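Local coordinates for protein enzyme subtilase SubTY from Bacillus sp. TY145 (Bacillus sp., PDB 5FFN) that probably hydrolyses peptide bonds in proteins as a serine endopeptidase of the subtilisin-like subtilase family, at residues Lys53-Ser58 / Ile121-Asp126. Numbering follows the deposited sequence.
Sequences KDFTQS and IRHVAD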
loop_
_atom_site.group_PDB
_atom_site.type_symbol
_atom_site.label_atom_id
_atom_site.label_comp_id
_atom_site.label_asym_id
_atom_site.label_seq_id
_atom_site.Cartn_x
_atom_site.Cartn_y
_atom_site.Cartn_z
ATOM N N LYS A 53 -9.541 -15.972 1.232
ATOM C CA LYS A 53 -10.036 -16.312 -0.094
ATOM C C LYS A 53 -8.975 -16.044 -1.172
ATOM O O LYS A 53 -8.119 -15.175 -1.000
ATOM C CB LYS A 53 -11.311 -15.527 -0.426
ATOM C CG LYS A 53 -12.455 -15.790 0.526
ATOM C CD LYS A 53 -13.705 -15.021 0.212
ATOM C CE LYS A 53 -14.864 -15.516 1.084
ATOM N NZ LYS A 53 -15.954 -14.592 1.185
ATOM N N ASP A 54 -9.038 -16.825 -2.262
ATOM C CA ASP A 54 -8.018 -16.779 -3.304
ATOM C C ASP A 54 -8.688 -16.580 -4.656
ATOM O O ASP A 54 -9.541 -17.389 -5.071
ATOM C CB ASP A 54 -7.181 -18.075 -3.272
ATOM C CG ASP A 54 -5.945 -18.040 -4.166
ATOM O OD1 ASP A 54 -5.749 -17.111 -5.009
ATOM O OD2 ASP A 54 -5.145 -18.979 -4.016
ATOM N N PHE A 55 -8.301 -15.483 -5.329
ATOM C CA PHE A 55 -8.854 -15.087 -6.612
ATOM C C PHE A 55 -7.913 -15.378 -7.774
ATOM O O PHE A 55 -8.217 -15.014 -8.921
ATOM C CB PHE A 55 -9.190 -13.590 -6.579
ATOM C CG PHE A 55 -10.301 -13.256 -5.608
ATOM C CD1 PHE A 55 -10.037 -13.153 -4.257
ATOM C CD2 PHE A 55 -11.581 -13.075 -6.030
ATOM C CE1 PHE A 55 -11.073 -12.847 -3.345
ATOM C CE2 PHE A 55 -12.610 -12.794 -5.130
ATOM C CZ PHE A 55 -12.329 -12.684 -3.775
ATOM N N THR A 56 -6.813 -16.055 -7.496
ATOM C CA THR A 56 -5.755 -16.261 -8.482
ATOM C C THR A 56 -5.747 -17.660 -9.143
ATOM O O THR A 56 -4.905 -17.925 -9.996
ATOM C CB THR A 56 -4.361 -15.975 -7.898
ATOM O OG1 THR A 56 -3.979 -16.993 -6.971
ATOM C CG2 THR A 56 -4.283 -14.559 -7.185
ATOM N N GLN A 57 -6.644 -18.554 -8.747
ATOM C CA GLN A 57 -6.574 -19.941 -9.238
ATOM C C GLN A 57 -7.475 -20.117 -10.451
ATOM O O GLN A 57 -8.196 -19.197 -10.842
ATOM C CB GLN A 57 -6.946 -20.929 -8.131
ATOM C CG GLN A 57 -6.125 -20.770 -6.870
ATOM C CD GLN A 57 -6.413 -21.867 -5.831
ATOM O OE1 GLN A 57 -6.889 -22.956 -6.194
ATOM N NE2 GLN A 57 -6.097 -21.601 -4.545
ATOM N N SER A 58 -7.439 -21.313 -11.057
ATOM C CA SER A 58 -8.277 -21.614 -12.233
ATOM C C SER A 58 -9.747 -21.427 -11.862
ATOM O O SER A 58 -10.504 -20.802 -12.585
ATOM C CB SER A 58 -8.012 -23.043 -12.733
ATOM O OG SER A 58 -6.745 -23.481 -12.259
ATOM N N ILE A 121 -12.184 -6.872 -5.215
ATOM C CA ILE A 121 -12.755 -5.586 -4.705
ATOM C C ILE A 121 -14.286 -5.624 -4.622
ATOM O O ILE A 121 -14.888 -5.305 -3.606
ATOM C CB ILE A 121 -12.312 -4.400 -5.587
ATOM C CG1 ILE A 121 -10.794 -4.261 -5.556
ATOM C CG2 ILE A 121 -12.965 -3.093 -5.121
ATOM C CD1 ILE A 121 -10.244 -3.367 -6.678
ATOM N N ARG A 122 -14.908 -6.046 -5.719
ATOM C CA ARG A 122 -16.357 -6.216 -5.763
ATOM C C ARG A 122 -16.864 -7.207 -4.723
ATOM O O ARG A 122 -17.892 -6.947 -4.090
ATOM C CB ARG A 122 -16.802 -6.638 -7.153
ATOM C CG ARG A 122 -16.542 -5.562 -8.158
ATOM C CD ARG A 122 -16.944 -5.967 -9.558
ATOM N NE ARG A 122 -17.060 -4.792 -10.405
ATOM C CZ ARG A 122 -18.159 -4.045 -10.539
ATOM N NH1 ARG A 122 -19.275 -4.354 -9.929
ATOM N NH2 ARG A 122 -18.123 -2.995 -11.336
ATOM N N HIS A 123 -16.116 -8.290 -4.531
ATOM C CA HIS A 123 -16.464 -9.298 -3.543
ATOM C C HIS A 123 -16.407 -8.726 -2.108
ATOM O O HIS A 123 -17.313 -8.932 -1.328
ATOM C CB HIS A 123 -15.596 -10.530 -3.721
ATOM C CG HIS A 123 -15.980 -11.668 -2.828
ATOM N ND1 HIS A 123 -17.052 -12.493 -3.088
ATOM C CD2 HIS A 123 -15.448 -12.100 -1.664
ATOM C CE1 HIS A 123 -17.175 -13.378 -2.109
ATOM N NE2 HIS A 123 -16.209 -13.172 -1.235
ATOM N N VAL A 124 -15.370 -7.961 -1.785
ATOM C CA VAL A 124 -15.331 -7.260 -0.500
ATOM C C VAL A 124 -16.623 -6.464 -0.278
ATOM O O VAL A 124 -17.234 -6.570 0.785
ATOM C CB VAL A 124 -14.104 -6.296 -0.374
ATOM C CG1 VAL A 124 -14.192 -5.453 0.928
ATOM C CG2 VAL A 124 -12.797 -7.045 -0.426
ATOM N N ALA A 125 -17.005 -5.660 -1.264
ATOM C CA ALA A 125 -18.187 -4.789 -1.191
ATOM C C ALA A 125 -19.458 -5.609 -0.962
ATOM O O ALA A 125 -20.272 -5.278 -0.093
ATOM C CB ALA A 125 -18.311 -3.956 -2.435
ATOM N N ASP A 126 -19.557 -6.730 -1.681
ATOM C CA ASP A 126 -20.710 -7.625 -1.541
ATOM C C ASP A 126 -20.744 -8.256 -0.158
ATOM O O ASP A 126 -21.801 -8.304 0.469
ATOM C CB ASP A 126 -20.693 -8.675 -2.637
ATOM C CG ASP A 126 -21.071 -8.110 -3.999
ATOM O OD1 ASP A 126 -21.645 -7.022 -4.100
ATOM O OD2 ASP A 126 -20.803 -8.771 -5.009
#
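His123, on helix 114-131, meets Lys53 of strand 49-54 and Phe55 in the loop just after it. The contact lies in the alpha/beta subtilase fold, where the helix packs beside a largely parallel sheet and strand 49-54 runs parallel to strand 99-104. Along the helix segment, Ile121 comes first and turns from the strand. It packs on Ile137 and Met139 of strand 134-142, and Val124 one turn on also meets Ile137, so the helix is seated on the sheet there. His123 alone carries the helix side of the contact. Its CG lies anti to the backbone N (chi1 -174°), which carries the imidazole out to meet both Phe55 and Lys53. The Phe55 ring presents its edge to the face of the imidazole in an offset edge-to-face pair, with planes at 63° and centroids 5.7 Å apart. Within this ring pair the nearest atoms are Phe55 CZ and His123 CD2, 3.8 Å apart. Lys53 comes from the strand with an extended chain that crosses the histidine side chain at about a right angle. Its CD packs 3.4 Å from His123 NE2. Lys53 NZ donates to His123 NE2 at 2.8 Å and lies only 4° out of the imidazole plane, so NE2 serves as an acceptor. The same ammonium also bonds Gln51 OE1.

Beyond the strand end, Asp54 closes an Asx turn, and these bonds tie down the chain on both sides of Phe55. Gln57 NE2 gives a nearly straight bond to Asp54 OD2, which it meets from above the carboxylate plane. Asp54 OD1 accepts twice from one residue, from Thr56 N at 2.9 Å and from Thr56 OG1 at 2.6 Å, the hydroxyl using its syn lone pair.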